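Local atomic coordinates of phosphate-binding protein (Xanthomonas axonopodis pv. citri, PDB entry 5UB3), a protein that binds chloride in the crystal and probably acts as a periplasmic ligand sensor paired with a diguanylate cyclase. Residues M131-R136 with R274-V279. Numbering follows the deposited sequence.
Sequences MLELLR and RVRDHV
Met131 meets Val275 and Val279 where helix 124-136 packs against the end of the C-terminal helix 259-277, a helix-helix contact on one lobe of a periplasmic binding protein fold of the phosphonate-binding type. Met131 CB lies 4.0 Å from Val275 CG1, and bends at chi2 and chi3 swing its methyl CE to Val279 CG2, beyond the helix end; the same side chain also touches Leu118 of strand 115-118. Leu132 and Val275 bring their CA atoms closest, and Val275 CG2 presses on the main chain, 3.6 Å from Leu132 N, and also meets CB. With CG anti to the backbone N (chi1 179°) and chi2 at 57°, Leu132 divides its two methyls between two arginines, CD1 approaching Arg274 CD and CD2 sitting 3.7 Å above the centre of the Arg136 guanidinium. Arg136 NH1 makes a weak hydrogen bond, part of a salt bridge, to Glu133 OE1 (3.5 Å), while Glu133 OE2 is hydrogen-bonded to His204 NE2. Leu135 wedges between Arg274, Val275 and His278: CD1 packs on Arg274 CG and Val275 CA, CD2 on His278 CB. The fully extended Arg274 runs back antiparallel to Leu135, whose CB sits 4.0 Å above the guanidinium plane, off toward the rim. Arg136 CG touches Arg274 NH1, and the two guanidinium planes stand 63° apart. A water in plane at both their edges links the like charges, accepting from Arg136 NE at 2.8 Å and, weakly, from Arg274 NH1 at 3.1 Å.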
# COMPACT_ATOMS: atom_id res chain seq x y z
N MET A 131 8.67 4.59 8.40
CA MET A 131 10.00 5.14 8.23
C MET A 131 9.93 6.66 8.20
O MET A 131 10.77 7.35 8.76
CB MET A 131 10.70 4.68 6.94
CG MET A 131 11.19 3.26 6.97
SD MET A 131 12.41 2.98 8.27
CE MET A 131 13.87 2.82 7.28
N LEU A 132 8.92 7.19 7.54
CA LEU A 132 8.74 8.63 7.50
C LEU A 132 8.60 9.15 8.92
O LEU A 132 9.19 10.15 9.25
CB LEU A 132 7.49 9.03 6.68
CG LEU A 132 7.21 10.49 6.60
CD1 LEU A 132 8.42 11.20 6.02
CD2 LEU A 132 5.97 10.67 5.74
N GLU A 133 7.79 8.45 9.71
CA GLU A 133 7.55 8.87 11.07
C GLU A 133 8.84 8.94 11.86
O GLU A 133 9.04 9.86 12.66
CB GLU A 133 6.54 7.99 11.76
CG GLU A 133 5.86 8.68 12.94
CD GLU A 133 4.75 9.66 12.54
OE1 GLU A 133 4.64 10.04 11.34
OE2 GLU A 133 4.01 10.01 13.47
N LEU A 134 9.72 7.99 11.65
CA LEU A 134 10.94 7.96 12.38
C LEU A 134 11.81 9.12 11.93
O LEU A 134 12.44 9.78 12.75
CB LEU A 134 11.65 6.61 12.22
CG LEU A 134 10.94 5.41 12.84
CD1 LEU A 134 11.80 4.20 12.55
CD2 LEU A 134 10.62 5.54 14.29
N LEU A 135 11.83 9.39 10.64
CA LEU A 135 12.59 10.51 10.15
C LEU A 135 12.16 11.84 10.79
O LEU A 135 13.02 12.61 11.26
CB LEU A 135 12.55 10.61 8.63
CG LEU A 135 13.38 9.64 7.84
CD1 LEU A 135 12.94 9.81 6.42
CD2 LEU A 135 14.90 9.84 7.90
N ARG A 136 10.87 12.06 10.83
CA ARG A 136 10.33 13.30 11.39
C ARG A 136 10.72 13.49 12.83
O ARG A 136 10.93 14.61 13.26
CB ARG A 136 8.79 13.34 11.29
CG ARG A 136 8.29 13.56 9.88
CD ARG A 136 6.89 13.03 9.76
NE ARG A 136 6.25 13.50 8.54
CZ ARG A 136 4.97 13.30 8.24
NH1 ARG A 136 4.18 12.59 9.01
NH2 ARG A 136 4.47 13.82 7.14
N ARG A 274 11.28 11.64 0.67
CA ARG A 274 12.23 11.83 1.77
C ARG A 274 12.72 10.51 2.30
O ARG A 274 13.92 10.35 2.59
CB ARG A 274 11.56 12.62 2.86
CG ARG A 274 12.46 12.93 4.03
CD ARG A 274 11.65 13.62 5.11
NE ARG A 274 12.48 13.99 6.23
CZ ARG A 274 12.06 14.64 7.32
NH1 ARG A 274 10.79 15.01 7.49
NH2 ARG A 274 12.94 14.91 8.23
N VAL A 275 11.80 9.56 2.45
CA VAL A 275 12.19 8.21 2.87
C VAL A 275 13.19 7.62 1.85
O VAL A 275 14.25 7.05 2.19
CB VAL A 275 10.97 7.28 3.03
CG1 VAL A 275 11.44 5.82 3.23
CG2 VAL A 275 10.14 7.72 4.22
N ARG A 276 12.84 7.79 0.59
CA ARG A 276 13.68 7.27 -0.47
C ARG A 276 15.05 7.93 -0.50
O ARG A 276 16.06 7.28 -0.72
CB ARG A 276 13.00 7.45 -1.76
CG ARG A 276 11.88 6.45 -1.96
CD ARG A 276 11.31 6.69 -3.32
NE ARG A 276 12.26 6.22 -4.34
CZ ARG A 276 12.33 6.69 -5.57
NH1 ARG A 276 11.47 7.61 -6.01
NH2 ARG A 276 13.25 6.19 -6.40
N ASP A 277 15.07 9.24 -0.29
CA ASP A 277 16.31 10.01 -0.30
C ASP A 277 17.19 9.62 0.91
O ASP A 277 18.40 9.57 0.77
CB ASP A 277 15.98 11.49 -0.38
CG ASP A 277 15.49 11.89 -1.76
OD1 ASP A 277 15.67 11.09 -2.71
OD2 ASP A 277 14.96 13.00 -1.91
N HIS A 278 16.60 9.23 2.04
CA HIS A 278 17.36 9.06 3.29
C HIS A 278 17.34 7.61 3.77
O HIS A 278 17.26 7.36 4.97
CB HIS A 278 16.88 10.10 4.35
CG HIS A 278 16.95 11.54 3.86
ND1 HIS A 278 18.12 12.27 3.85
CD2 HIS A 278 16.00 12.35 3.31
CE1 HIS A 278 17.89 13.47 3.34
NE2 HIS A 278 16.61 13.54 3.00
N VAL A 279 17.49 6.68 2.82
CA VAL A 279 17.61 5.24 3.08
C VAL A 279 18.61 4.53 2.12
O VAL A 279 18.33 4.26 0.96
CB VAL A 279 16.23 4.57 3.03
CG1 VAL A 279 16.34 3.07 2.89
CG2 VAL A 279 15.43 4.91 4.31
O HOH W 1 7.76 15.02 6.76